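Local coordinates for protein AimR transcriptional regulator (Bacillus phage phi3T, PDB 5ZVV) that activates transcription of the phage aimX locus as a dimer, apparently favouring lytic growth, until the arbitrium peptide converts it to an inactive monomer, at residues Glu40-Leu50 with Tyr68-Cys78. Residues are numbered along the deposited sequence; the frame is centred on the assembly and turned at random.
Sequences EKEMENLGGLL and YFLELDPNKKC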
loop_
_atom_site.group_PDB
_atom_site.type_symbol
_atom_site.label_atom_id
_atom_site.label_comp_id
_atom_site.label_asym_id
_atom_site.label_seq_id
_atom_site.Cartn_x
_atom_site.Cartn_y
_atom_site.Cartn_z
ATOM N N GLU A 40 -19.944 -16.127 38.239
ATOM C CA GLU A 40 -19.222 -15.530 37.120
ATOM C C GLU A 40 -17.744 -15.898 37.148
ATOM O O GLU A 40 -17.152 -16.199 36.104
ATOM C CB GLU A 40 -19.395 -14.011 37.129
ATOM C CG GLU A 40 -20.805 -13.534 36.818
ATOM C CD GLU A 40 -21.660 -13.358 38.058
ATOM O OE1 GLU A 40 -21.301 -13.900 39.124
ATOM O OE2 GLU A 40 -22.696 -12.666 37.964
ATOM N N LYS A 41 -17.136 -15.897 38.335
ATOM C CA LYS A 41 -15.719 -16.224 38.451
ATOM C C LYS A 41 -15.418 -17.676 38.098
ATOM O O LYS A 41 -14.260 -18.002 37.818
ATOM C CB LYS A 41 -15.226 -15.928 39.869
ATOM C CG LYS A 41 -15.282 -14.458 40.262
ATOM C CD LYS A 41 -14.269 -13.634 39.478
ATOM C CE LYS A 41 -14.185 -12.200 39.994
ATOM N NZ LYS A 41 -15.459 -11.451 39.810
ATOM N N GLU A 42 -16.422 -18.550 38.102
ATOM C CA GLU A 42 -16.222 -19.970 37.847
ATOM C C GLU A 42 -16.639 -20.393 36.447
ATOM O O GLU A 42 -16.551 -21.581 36.122
ATOM C CB GLU A 42 -16.987 -20.803 38.880
ATOM C CG GLU A 42 -16.597 -20.500 40.309
ATOM C CD GLU A 42 -17.653 -20.937 41.297
ATOM O OE1 GLU A 42 -18.302 -21.978 41.057
ATOM O OE2 GLU A 42 -17.842 -20.231 42.307
HETATM N N MSE A 43 -17.094 -19.460 35.619
HETATM C CA MSE A 43 -17.460 -19.787 34.249
HETATM C C MSE A 43 -16.229 -20.155 33.438
HETATM O O MSE A 43 -15.201 -19.487 33.514
HETATM C CB MSE A 43 -18.200 -18.619 33.599
HETATM C CG MSE A 43 -19.683 -18.633 33.874
HETATM SE SE MSE A 43 -20.536 -20.153 33.003
HETATM C CE MSE A 43 -20.663 -19.427 31.200
ATOM N N GLU A 44 -16.337 -21.228 32.660
ATOM C CA GLU A 44 -15.195 -21.709 31.897
ATOM C C GLU A 44 -15.215 -21.223 30.453
ATOM O O GLU A 44 -14.161 -20.887 29.901
ATOM C CB GLU A 44 -15.155 -23.241 31.945
ATOM C CG GLU A 44 -13.918 -23.868 31.323
ATOM C CD GLU A 44 -13.764 -25.332 31.693
ATOM O OE1 GLU A 44 -14.298 -25.738 32.747
ATOM O OE2 GLU A 44 -13.115 -26.078 30.930
ATOM N N ASN A 45 -16.396 -21.154 29.842
ATOM C CA ASN A 45 -16.531 -20.739 28.453
ATOM C C ASN A 45 -17.822 -19.945 28.308
ATOM O O ASN A 45 -18.846 -20.308 28.890
ATOM C CB ASN A 45 -16.536 -21.950 27.510
ATOM C CG ASN A 45 -16.399 -21.559 26.043
ATOM O OD1 ASN A 45 -16.722 -20.440 25.645
ATOM N ND2 ASN A 45 -15.919 -22.493 25.232
ATOM N N LEU A 46 -17.769 -18.872 27.516
ATOM C CA LEU A 46 -18.918 -17.995 27.340
ATOM C C LEU A 46 -19.833 -18.407 26.194
ATOM O O LEU A 46 -20.995 -17.986 26.176
ATOM C CB LEU A 46 -18.458 -16.554 27.099
ATOM C CG LEU A 46 -17.775 -15.804 28.240
ATOM C CD1 LEU A 46 -17.381 -14.413 27.772
ATOM C CD2 LEU A 46 -18.686 -15.727 29.454
ATOM N N GLY A 47 -19.344 -19.208 25.248
ATOM C CA GLY A 47 -20.063 -19.503 24.020
ATOM C C GLY A 47 -21.522 -19.884 24.178
ATOM O O GLY A 47 -22.411 -19.212 23.635
ATOM N N GLY A 48 -21.781 -20.962 24.920
ATOM C CA GLY A 48 -23.155 -21.382 25.134
ATOM C C GLY A 48 -23.978 -20.333 25.852
ATOM O O GLY A 48 -25.110 -20.039 25.455
ATOM N N LEU A 49 -23.417 -19.744 26.913
ATOM C CA LEU A 49 -24.128 -18.694 27.633
ATOM C C LEU A 49 -24.450 -17.522 26.717
ATOM O O LEU A 49 -25.555 -16.973 26.772
ATOM C CB LEU A 49 -23.315 -18.216 28.831
ATOM C CG LEU A 49 -23.988 -17.078 29.604
ATOM C CD1 LEU A 49 -25.257 -17.561 30.297
ATOM C CD2 LEU A 49 -23.034 -16.467 30.600
ATOM N N LEU A 50 -23.498 -17.124 25.867
ATOM C CA LEU A 50 -23.763 -16.033 24.935
ATOM C C LEU A 50 -24.881 -16.399 23.970
ATOM O O LEU A 50 -25.706 -15.547 23.615
ATOM C CB LEU A 50 -22.490 -15.660 24.176
ATOM C CG LEU A 50 -21.360 -15.041 25.004
ATOM C CD1 LEU A 50 -20.154 -14.741 24.132
ATOM C CD2 LEU A 50 -21.835 -13.783 25.712
ATOM N N TYR A 68 -22.385 -8.453 33.285
ATOM C CA TYR A 68 -21.908 -9.811 33.522
ATOM C C TYR A 68 -20.411 -9.934 33.261
ATOM O O TYR A 68 -19.683 -10.550 34.049
ATOM C CB TYR A 68 -22.693 -10.786 32.645
ATOM C CG TYR A 68 -22.396 -12.244 32.896
ATOM C CD1 TYR A 68 -23.113 -12.963 33.842
ATOM C CD2 TYR A 68 -21.409 -12.909 32.177
ATOM C CE1 TYR A 68 -22.855 -14.297 34.072
ATOM C CE2 TYR A 68 -21.139 -14.242 32.402
ATOM C CZ TYR A 68 -21.866 -14.931 33.352
ATOM O OH TYR A 68 -21.611 -16.263 33.580
ATOM N N PHE A 69 -19.933 -9.349 32.160
ATOM C CA PHE A 69 -18.535 -9.510 31.772
ATOM C C PHE A 69 -17.591 -8.932 32.818
ATOM O O PHE A 69 -16.503 -9.472 33.049
ATOM C CB PHE A 69 -18.283 -8.847 30.417
ATOM C CG PHE A 69 -18.786 -9.639 29.243
ATOM C CD1 PHE A 69 -19.219 -10.945 29.398
ATOM C CD2 PHE A 69 -18.810 -9.077 27.976
ATOM C CE1 PHE A 69 -19.677 -11.673 28.316
ATOM C CE2 PHE A 69 -19.264 -9.802 26.889
ATOM C CZ PHE A 69 -19.697 -11.100 27.060
ATOM N N LEU A 70 -17.987 -7.830 33.459
ATOM C CA LEU A 70 -17.131 -7.193 34.452
ATOM C C LEU A 70 -16.987 -8.018 35.723
ATOM O O LEU A 70 -16.156 -7.674 36.569
ATOM C CB LEU A 70 -17.665 -5.801 34.790
ATOM C CG LEU A 70 -17.642 -4.795 33.637
ATOM C CD1 LEU A 70 -18.199 -3.453 34.086
ATOM C CD2 LEU A 70 -16.231 -4.641 33.081
ATOM N N GLU A 71 -17.761 -9.093 35.874
ATOM C CA GLU A 71 -17.640 -9.982 37.020
ATOM C C GLU A 71 -16.785 -11.211 36.739
ATOM O O GLU A 71 -16.486 -11.958 37.675
ATOM C CB GLU A 71 -19.029 -10.427 37.497
ATOM C CG GLU A 71 -19.906 -9.285 37.998
ATOM C CD GLU A 71 -19.270 -8.512 39.142
ATOM O OE1 GLU A 71 -18.582 -9.133 39.980
ATOM O OE2 GLU A 71 -19.456 -7.278 39.202
ATOM N N LEU A 72 -16.387 -11.436 35.489
ATOM C CA LEU A 72 -15.548 -12.577 35.157
ATOM C C LEU A 72 -14.164 -12.434 35.787
ATOM O O LEU A 72 -13.701 -11.333 36.099
ATOM C CB LEU A 72 -15.411 -12.723 33.640
ATOM C CG LEU A 72 -16.684 -13.020 32.844
ATOM C CD1 LEU A 72 -16.415 -12.885 31.357
ATOM C CD2 LEU A 72 -17.217 -14.409 33.172
ATOM N N ASP A 73 -13.507 -13.570 35.976
ATOM C CA ASP A 73 -12.144 -13.582 36.495
ATOM C C ASP A 73 -11.196 -13.062 35.423
ATOM O O ASP A 73 -11.042 -13.713 34.381
ATOM C CB ASP A 73 -11.751 -14.995 36.923
ATOM C CG ASP A 73 -10.459 -15.033 37.734
ATOM O OD1 ASP A 73 -9.582 -14.171 37.530
ATOM O OD2 ASP A 73 -10.321 -15.945 38.581
ATOM N N PRO A 74 -10.535 -11.921 35.630
ATOM C CA PRO A 74 -9.684 -11.366 34.567
ATOM C C PRO A 74 -8.532 -12.272 34.175
ATOM O O PRO A 74 -7.958 -12.080 33.097
ATOM C CB PRO A 74 -9.175 -10.049 35.171
ATOM C CG PRO A 74 -10.111 -9.746 36.306
ATOM C CD PRO A 74 -10.536 -11.077 36.837
ATOM N N ASN A 75 -8.181 -13.249 35.007
ATOM C CA ASN A 75 -7.022 -14.098 34.775
ATOM C C ASN A 75 -7.318 -15.309 33.899
ATOM O O ASN A 75 -6.395 -16.077 33.613
ATOM C CB ASN A 75 -6.449 -14.581 36.113
ATOM C CG ASN A 75 -6.014 -13.440 37.015
ATOM O OD1 ASN A 75 -5.277 -12.550 36.598
ATOM N ND2 ASN A 75 -6.469 -13.468 38.262
ATOM N N LYS A 76 -8.558 -15.502 33.463
ATOM C CA LYS A 76 -8.972 -16.755 32.841
ATOM C C LYS A 76 -9.544 -16.514 31.444
ATOM O O LYS A 76 -9.667 -15.379 30.977
ATOM C CB LYS A 76 -9.977 -17.484 33.737
ATOM C CG LYS A 76 -9.371 -17.963 35.050
ATOM C CD LYS A 76 -10.355 -18.809 35.838
ATOM C CE LYS A 76 -9.666 -19.551 36.975
ATOM N NZ LYS A 76 -9.075 -18.623 37.977
ATOM N N LYS A 77 -9.900 -17.621 30.783
ATOM C CA LYS A 77 -10.274 -17.585 29.370
ATOM C C LYS A 77 -11.567 -16.808 29.140
ATOM O O LYS A 77 -11.711 -16.117 28.121
ATOM C CB LYS A 77 -10.402 -19.015 28.839
ATOM C CG LYS A 77 -11.354 -19.168 27.664
ATOM C CD LYS A 77 -11.861 -20.598 27.537
ATOM C CE LYS A 77 -10.847 -21.502 26.859
ATOM N NZ LYS A 77 -10.603 -21.086 25.449
ATOM N N CYS A 78 -12.517 -16.904 30.075
ATOM C CA CYS A 78 -13.805 -16.240 29.896
ATOM C C CYS A 78 -13.650 -14.737 29.703
ATOM O O CYS A 78 -14.396 -14.128 28.929
ATOM C CB CYS A 78 -14.714 -16.526 31.088
ATOM S SG CYS A 78 -15.868 -17.880 30.826
HETATM O O HOH W 1 -14.816 -16.104 35.039
HETATM O O HOH W 2 -12.553 -19.111 32.054
#
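The carbonyl oxygens of M43 and E44 both accept from one water, which in turn accepts from C78 N, 3.0 Å away, in the first turn of helix 77-88. A second water makes a similar bridge earlier in both segments, donating to E40 O at 2.6 Å and accepting from D73 N. Y68, its CG anti to the backbone N (chi1 -174°), puts its ring beside E40, whose CG lies over one face in a CH-pi contact, 3.9 Å from the centroid. The M43 side chain (a selenomethionine) crosses that of Y68 at about a right angle, and its CG, near the ring plane, lies 3.1 Å from Y68 OH. L46 comes tip to tip with L72, CD1 to CD1 at 4.0 Å, while the same L46 CD1 packs 3.6 Å from F69 CE1; C78 SG packs against L46 CD2 and, at 3.7 Å, M43 CB. The E40 carboxylate is salt-bridged to K1, and N45 OD1 caps helix 47-56 by accepting from G47 N at 2.9 Å and also receives Q81 NE2. The 3-10 turn and loop preceding helix 47-56 thus meet the 70-76 connection and the start of helix 77-88 through water-bridged backbone polar groups, while side chains form the apolar seam.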